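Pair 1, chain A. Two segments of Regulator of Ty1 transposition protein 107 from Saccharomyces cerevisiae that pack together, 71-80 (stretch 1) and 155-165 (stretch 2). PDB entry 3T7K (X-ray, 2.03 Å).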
# COMPACT_ATOMS: atom_id res chain seq x y z
N THR A 71 -10.26 -9.34 21.55
CA THR A 71 -9.93 -10.44 20.65
C THR A 71 -8.69 -10.07 19.88
O THR A 71 -8.40 -8.90 19.71
CB THR A 71 -11.04 -10.69 19.62
OG1 THR A 71 -11.44 -9.44 19.04
CG2 THR A 71 -12.22 -11.39 20.26
N GLU A 72 -7.98 -11.07 19.38
CA GLU A 72 -6.88 -10.84 18.45
C GLU A 72 -7.31 -9.93 17.29
O GLU A 72 -6.59 -9.01 16.90
CB GLU A 72 -6.37 -12.17 17.90
CG GLU A 72 -5.27 -12.02 16.86
CD GLU A 72 -4.80 -13.37 16.34
OE1 GLU A 72 -5.46 -14.38 16.64
OE2 GLU A 72 -3.76 -13.42 15.64
N LYS A 73 -8.49 -10.19 16.75
CA LYS A 73 -8.97 -9.43 15.59
C LYS A 73 -9.19 -7.97 15.91
O LYS A 73 -8.74 -7.10 15.16
CB LYS A 73 -10.26 -10.05 15.04
CG LYS A 73 -10.02 -11.10 13.99
CD LYS A 73 -11.34 -11.70 13.55
CE LYS A 73 -11.17 -12.57 12.33
NZ LYS A 73 -12.38 -13.42 12.13
N PHE A 74 -9.88 -7.69 17.01
CA PHE A 74 -10.07 -6.31 17.42
C PHE A 74 -8.73 -5.60 17.64
O PHE A 74 -8.54 -4.50 17.15
CB PHE A 74 -10.94 -6.18 18.66
CG PHE A 74 -11.58 -4.84 18.78
CD1 PHE A 74 -12.82 -4.59 18.21
CD2 PHE A 74 -10.90 -3.79 19.39
CE1 PHE A 74 -13.40 -3.34 18.28
CE2 PHE A 74 -11.48 -2.53 19.47
CZ PHE A 74 -12.74 -2.31 18.91
N LEU A 75 -7.81 -6.22 18.37
CA LEU A 75 -6.55 -5.55 18.68
C LEU A 75 -5.77 -5.30 17.41
O LEU A 75 -5.11 -4.25 17.26
CB LEU A 75 -5.72 -6.39 19.65
CG LEU A 75 -6.35 -6.56 21.03
CD1 LEU A 75 -5.58 -7.60 21.86
CD2 LEU A 75 -6.40 -5.23 21.74
N LYS A 76 -5.82 -6.26 16.49
CA LYS A 76 -5.10 -6.11 15.23
C LYS A 76 -5.75 -5.07 14.34
O LYS A 76 -5.06 -4.39 13.57
CB LYS A 76 -5.02 -7.44 14.48
CG LYS A 76 -3.81 -8.30 14.85
CD LYS A 76 -3.92 -9.66 14.14
CE LYS A 76 -2.71 -10.54 14.40
NZ LYS A 76 -2.85 -11.84 13.70
N SER A 77 -7.07 -4.94 14.42
CA SER A 77 -7.74 -3.96 13.57
C SER A 77 -7.16 -2.58 13.86
O SER A 77 -7.20 -1.69 13.01
CB SER A 77 -9.25 -3.97 13.81
OG SER A 77 -9.58 -3.20 14.94
N LEU A 78 -6.61 -2.40 15.06
CA LEU A 78 -6.02 -1.11 15.42
C LEU A 78 -4.65 -0.87 14.78
O LEU A 78 -4.05 0.18 14.98
CB LEU A 78 -5.98 -0.91 16.94
CG LEU A 78 -7.39 -0.60 17.46
CD1 LEU A 78 -7.51 -0.85 18.96
CD2 LEU A 78 -7.79 0.84 17.11
N SER A 79 -4.18 -1.84 14.00
CA SER A 79 -3.02 -1.60 13.15
C SER A 79 -3.35 -1.69 11.67
O SER A 79 -2.48 -1.97 10.85
CB SER A 79 -1.89 -2.59 13.45
OG SER A 79 -2.35 -3.90 13.19
N PHE A 80 -4.61 -1.46 11.30
CA PHE A 80 -4.94 -1.36 9.89
C PHE A 80 -4.32 -0.07 9.34
O PHE A 80 -4.00 0.86 10.10
CB PHE A 80 -6.45 -1.39 9.68
CG PHE A 80 -7.07 -2.74 9.89
CD1 PHE A 80 -6.29 -3.84 10.19
CD2 PHE A 80 -8.43 -2.92 9.77
CE1 PHE A 80 -6.86 -5.09 10.39
CE2 PHE A 80 -9.02 -4.15 9.96
CZ PHE A 80 -8.22 -5.25 10.27
N ASP A 155 2.01 -17.49 20.54
CA ASP A 155 1.86 -17.35 19.09
C ASP A 155 0.87 -16.23 18.75
O ASP A 155 1.09 -15.47 17.81
CB ASP A 155 1.43 -18.67 18.45
CG ASP A 155 2.49 -19.76 18.60
OD1 ASP A 155 3.70 -19.44 18.50
OD2 ASP A 155 2.10 -20.93 18.81
N THR A 156 -0.20 -16.14 19.53
CA THR A 156 -1.24 -15.15 19.32
C THR A 156 -0.78 -13.79 19.80
O THR A 156 -0.72 -12.82 19.04
CB THR A 156 -2.50 -15.51 20.11
OG1 THR A 156 -3.11 -16.66 19.52
CG2 THR A 156 -3.49 -14.35 20.10
N ILE A 157 -0.46 -13.74 21.09
CA ILE A 157 0.03 -12.53 21.70
C ILE A 157 1.22 -12.01 20.91
O ILE A 157 1.35 -10.81 20.69
CB ILE A 157 0.40 -12.76 23.17
CG1 ILE A 157 -0.88 -12.86 23.98
CG2 ILE A 157 1.29 -11.63 23.68
CD1 ILE A 157 -0.67 -13.40 25.37
N GLY A 158 2.05 -12.92 20.43
CA GLY A 158 3.17 -12.53 19.60
C GLY A 158 2.72 -11.87 18.31
O GLY A 158 3.30 -10.88 17.88
N SER A 159 1.68 -12.43 17.70
CA SER A 159 1.21 -11.96 16.41
C SER A 159 0.61 -10.57 16.56
O SER A 159 0.88 -9.69 15.74
CB SER A 159 0.18 -12.94 15.83
OG SER A 159 -0.17 -12.56 14.51
N VAL A 160 -0.18 -10.36 17.61
CA VAL A 160 -0.72 -9.04 17.94
C VAL A 160 0.37 -7.98 18.14
O VAL A 160 0.32 -6.88 17.58
CB VAL A 160 -1.60 -9.11 19.20
CG1 VAL A 160 -1.89 -7.73 19.72
CG2 VAL A 160 -2.89 -9.88 18.92
N LEU A 161 1.38 -8.33 18.94
CA LEU A 161 2.45 -7.38 19.25
C LEU A 161 3.27 -7.04 18.02
O LEU A 161 3.74 -5.92 17.87
CB LEU A 161 3.38 -7.96 20.33
CG LEU A 161 2.80 -8.13 21.74
CD1 LEU A 161 3.82 -8.79 22.70
CD2 LEU A 161 2.34 -6.80 22.29
N LYS A 162 3.48 -8.01 17.15
CA LYS A 162 4.26 -7.74 15.96
C LYS A 162 3.41 -6.89 15.01
O LYS A 162 3.94 -6.04 14.28
CB LYS A 162 4.71 -9.04 15.30
CG LYS A 162 5.85 -9.73 16.04
CD LYS A 162 6.21 -11.06 15.40
CE LYS A 162 5.25 -12.17 15.83
NZ LYS A 162 5.64 -13.50 15.26
N ALA A 163 2.10 -7.09 15.03
CA ALA A 163 1.23 -6.27 14.19
C ALA A 163 1.37 -4.82 14.60
O ALA A 163 1.10 -3.92 13.81
CB ALA A 163 -0.24 -6.72 14.28
N HIS A 164 1.82 -4.59 15.84
CA HIS A 164 1.86 -3.24 16.37
C HIS A 164 3.29 -2.70 16.53
O HIS A 164 3.54 -1.81 17.35
CB HIS A 164 1.07 -3.13 17.69
CG HIS A 164 -0.42 -3.02 17.50
ND1 HIS A 164 -1.04 -1.81 17.25
CD2 HIS A 164 -1.40 -3.95 17.54
CE1 HIS A 164 -2.34 -2.00 17.14
NE2 HIS A 164 -2.59 -3.29 17.31
N GLY A 165 4.20 -3.24 15.74
CA GLY A 165 5.51 -2.63 15.59
C GLY A 165 6.65 -3.30 16.33
O GLY A 165 7.79 -2.85 16.26

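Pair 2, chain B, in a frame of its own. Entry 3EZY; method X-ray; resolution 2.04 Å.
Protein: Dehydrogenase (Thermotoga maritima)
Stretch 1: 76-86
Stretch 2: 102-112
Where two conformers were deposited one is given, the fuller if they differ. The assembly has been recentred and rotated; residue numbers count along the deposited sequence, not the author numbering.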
# COMPACT_ATOMS: atom_id res chain seq x y z
N THR B 76 19.10 35.29 -20.13
CA THR B 76 18.53 35.91 -21.33
C THR B 76 17.02 36.14 -21.22
O THR B 76 16.42 36.73 -22.11
CB THR B 76 18.80 35.09 -22.61
OG1 THR B 76 18.14 33.83 -22.52
CG2 THR B 76 20.31 34.82 -22.77
N HIS B 77 16.40 35.72 -20.13
CA HIS B 77 14.92 35.69 -20.10
C HIS B 77 14.32 37.07 -20.16
O HIS B 77 13.36 37.30 -20.90
CB HIS B 77 14.37 34.97 -18.86
CG HIS B 77 14.53 33.48 -18.89
ND1 HIS B 77 14.17 32.67 -17.83
CD2 HIS B 77 15.02 32.65 -19.85
CE1 HIS B 77 14.41 31.41 -18.15
NE2 HIS B 77 14.93 31.37 -19.36
N SER B 78 14.87 37.97 -19.37
CA SER B 78 14.35 39.31 -19.28
C SER B 78 14.36 40.00 -20.65
O SER B 78 13.36 40.52 -21.11
CB SER B 78 15.20 40.14 -18.31
OG SER B 78 14.49 41.31 -18.00
N GLU B 79 15.53 40.01 -21.28
CA GLU B 79 15.63 40.64 -22.59
C GLU B 79 14.65 40.07 -23.61
O GLU B 79 13.99 40.81 -24.32
CB GLU B 79 17.05 40.52 -23.15
CG GLU B 79 17.09 41.02 -24.62
CD GLU B 79 18.38 40.61 -25.34
OE1 GLU B 79 18.41 40.63 -26.59
OE2 GLU B 79 19.35 40.24 -24.64
N LEU B 80 14.56 38.75 -23.71
CA LEU B 80 13.69 38.11 -24.65
C LEU B 80 12.24 38.36 -24.36
O LEU B 80 11.46 38.59 -25.28
CB LEU B 80 13.96 36.61 -24.74
CG LEU B 80 15.37 36.34 -25.28
CD1 LEU B 80 15.73 34.85 -25.20
CD2 LEU B 80 15.45 36.90 -26.74
N VAL B 81 11.84 38.27 -23.09
CA VAL B 81 10.41 38.47 -22.78
C VAL B 81 10.01 39.95 -23.05
O VAL B 81 8.91 40.23 -23.53
CB VAL B 81 10.10 38.09 -21.32
CG1 VAL B 81 8.72 38.71 -20.87
CG2 VAL B 81 10.09 36.56 -21.15
N ILE B 82 10.88 40.89 -22.73
CA ILE B 82 10.54 42.30 -23.02
C ILE B 82 10.46 42.57 -24.54
O ILE B 82 9.57 43.28 -25.02
CB ILE B 82 11.51 43.29 -22.32
CG1 ILE B 82 11.35 43.16 -20.81
CG2 ILE B 82 11.25 44.76 -22.82
CD1 ILE B 82 12.40 43.87 -20.02
N ALA B 83 11.36 41.95 -25.28
CA ALA B 83 11.33 41.92 -26.73
C ALA B 83 10.03 41.31 -27.29
O ALA B 83 9.44 41.82 -28.25
CB ALA B 83 12.57 41.14 -27.27
N CYS B 84 9.53 40.21 -26.71
CA CYS B 84 8.19 39.75 -27.14
C CYS B 84 7.12 40.82 -26.89
O CYS B 84 6.20 40.97 -27.69
CB CYS B 84 7.75 38.45 -26.43
SG CYS B 84 8.80 37.03 -26.75
N ALA B 85 7.16 41.50 -25.75
CA ALA B 85 6.09 42.49 -25.49
C ALA B 85 6.15 43.63 -26.55
O ALA B 85 5.13 44.03 -27.11
CB ALA B 85 6.20 43.06 -24.08
N LYS B 86 7.35 44.08 -26.87
CA LYS B 86 7.55 45.15 -27.87
C LYS B 86 7.11 44.66 -29.23
O LYS B 86 6.64 45.45 -30.05
CB LYS B 86 9.01 45.60 -27.87
CG LYS B 86 9.51 46.10 -26.50
CD LYS B 86 8.85 47.42 -26.10
CE LYS B 86 9.55 48.12 -24.92
NZ LYS B 86 11.03 47.91 -24.93
N ALA B 102 14.21 43.23 -10.08
CA ALA B 102 13.89 44.42 -10.87
C ALA B 102 13.56 43.96 -12.28
O ALA B 102 12.60 44.38 -12.85
CB ALA B 102 15.07 45.41 -10.86
N ASP B 103 14.35 43.05 -12.82
CA ASP B 103 13.99 42.44 -14.11
C ASP B 103 12.59 41.83 -14.15
O ASP B 103 11.87 41.96 -15.14
CB ASP B 103 15.04 41.41 -14.53
CG ASP B 103 16.32 42.06 -15.01
OD1 ASP B 103 16.27 43.25 -15.39
OD2 ASP B 103 17.38 41.40 -15.02
N VAL B 104 12.20 41.14 -13.09
CA VAL B 104 10.86 40.57 -13.09
C VAL B 104 9.81 41.67 -13.12
O VAL B 104 8.79 41.54 -13.77
CB VAL B 104 10.64 39.65 -11.84
CG1 VAL B 104 9.20 39.19 -11.77
CG2 VAL B 104 11.59 38.46 -11.92
N ASP B 105 10.05 42.77 -12.39
CA ASP B 105 9.07 43.89 -12.39
C ASP B 105 8.98 44.49 -13.80
O ASP B 105 7.90 44.79 -14.30
CB ASP B 105 9.42 44.97 -11.33
CG ASP B 105 9.02 44.54 -9.89
OD1 ASP B 105 7.99 43.81 -9.73
OD2 ASP B 105 9.73 44.92 -8.92
N ARG B 106 10.10 44.63 -14.47
CA ARG B 106 10.09 45.15 -15.84
C ARG B 106 9.37 44.24 -16.83
O ARG B 106 8.60 44.70 -17.69
CB ARG B 106 11.50 45.42 -16.34
CG ARG B 106 11.87 46.90 -16.33
CD ARG B 106 12.65 47.26 -17.58
NE ARG B 106 11.78 47.75 -18.65
CZ ARG B 106 12.22 48.02 -19.88
NH1 ARG B 106 13.50 47.84 -20.18
NH2 ARG B 106 11.38 48.47 -20.81
N MET B 107 9.62 42.93 -16.72
CA MET B 107 8.97 41.91 -17.57
C MET B 107 7.43 42.00 -17.44
O MET B 107 6.69 42.05 -18.43
CB MET B 107 9.49 40.50 -17.15
CG MET B 107 11.00 40.25 -17.45
SD MET B 107 11.82 38.85 -16.57
CE MET B 107 11.18 37.52 -17.58
N ILE B 108 6.95 42.01 -16.21
CA ILE B 108 5.53 42.17 -15.94
C ILE B 108 4.98 43.52 -16.45
O ILE B 108 3.96 43.55 -17.13
CB ILE B 108 5.27 42.06 -14.42
CG1 ILE B 108 5.50 40.62 -13.92
CG2 ILE B 108 3.88 42.58 -14.07
CD1 ILE B 108 5.65 40.51 -12.39
N GLU B 109 5.66 44.63 -16.15
CA GLU B 109 5.26 45.95 -16.71
C GLU B 109 5.11 46.01 -18.24
O GLU B 109 4.10 46.46 -18.77
CB GLU B 109 6.31 46.99 -16.36
CG GLU B 109 5.76 48.34 -15.95
CD GLU B 109 5.93 48.59 -14.44
OE1 GLU B 109 6.82 47.91 -13.84
OE2 GLU B 109 5.20 49.46 -13.86
N GLU B 110 6.13 45.56 -18.96
CA GLU B 110 6.12 45.62 -20.44
C GLU B 110 5.09 44.71 -21.10
O GLU B 110 4.39 45.12 -22.05
CB GLU B 110 7.51 45.34 -21.00
CG GLU B 110 8.54 46.26 -20.41
CD GLU B 110 8.51 47.63 -21.09
OE1 GLU B 110 8.24 47.65 -22.30
OE2 GLU B 110 8.73 48.66 -20.42
N THR B 111 4.94 43.50 -20.60
CA THR B 111 3.94 42.64 -21.18
C THR B 111 2.56 43.23 -20.91
O THR B 111 1.68 43.20 -21.77
CB THR B 111 4.03 41.15 -20.66
OG1 THR B 111 4.14 41.14 -19.25
CG2 THR B 111 5.28 40.45 -21.23
N LYS B 112 2.35 43.76 -19.70
CA LYS B 112 1.05 44.36 -19.36
C LYS B 112 0.78 45.57 -20.25
O LYS B 112 -0.30 45.73 -20.79
CB LYS B 112 1.01 44.75 -17.88
CG LYS B 112 -0.35 45.30 -17.43
CD LYS B 112 -0.31 45.69 -15.95
CE LYS B 112 -1.71 46.06 -15.45
NZ LYS B 112 -2.05 47.52 -15.56

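Both pairs set two helices side by side, running in nearly the same direction. The angle between the helix axes is 14° in pair 1 and 12° in pair 2. Closest approach of the axes is 9.4 Å in pair 1 and 8.4 Å in pair 2. Fourteen central residues superpose with an RMSD of 0.4 Å. The register also matches: Lys A76 lies across from Val A160, as Ile B82 does from Met B107, with CA atoms 5.9 Å and 5.7 Å apart respectively. The pairs diverge toward the end of stretch 1. In pair 1 a type I turn runs from Ser A77 to Phe A80, while in pair 2 the helix continues through Lys B86.

Leu A75 matches Val B81, and Val A160 matches Met B107. Both positions are apolar in both pairs. In pair 1, Leu A75 CB lies 4.1 Å from Val A160 CG1. In pair 2 the longer Met B107 reaches across, and its CE comes within 3.9 Å of Val B81 CG2.

Lys A76 and Ile B82 occupy one position but do different work. Lys A76 extends along the groove and donates a hydrogen bond from NZ to Ser A159 OG, at 2.9 Å. The same NZ forms a salt bridge with Glu A72 OE2 at 2.7 Å, so one amine ties its own helix to the other. Its aliphatic part still packs, with CG 3.9 Å from Ala A163 CB. Ile B82 has no polar group to offer; it packs against the aliphatic parts of its neighbours, and its CD1 lies over one face of the Arg B106 guanidinium. Its CG2 is 3.9 Å from Glu B110 CG.

Ser A159 and Ala A163 correspond to Arg B106 and Glu B110. In pair 2 these two positions are both charged, and Arg B106 NH2 and Glu B110 OE2 form a salt bridge at 2.7 Å within the second helix. Across the helices, Lys B86 NZ and Glu B110 OE1 form a long one at 3.8 Å.

His A164 matches Thr B111. His A164 NE2 donates to Leu A75 O at 2.7 Å, nearly in line, and so joins a side chain to the opposing backbone. Ser A79 CB sits over one face of the ring, 3.9 Å from its centroid. In pair 2, Thr B111 OG1 instead bonds within its own helix, to Met B107 O at 2.8 Å. Its CG2 packs 3.9 Å from Val B81 CG1. Ala B85 matches Ser A79, and the two make the same contact: Ala B85 CB is 3.4 Å from Glu B110 O, and Ser A79 CB is 3.3 Å from Ala A163 O. No hydrogen bond crosses between the stretches of pair 2.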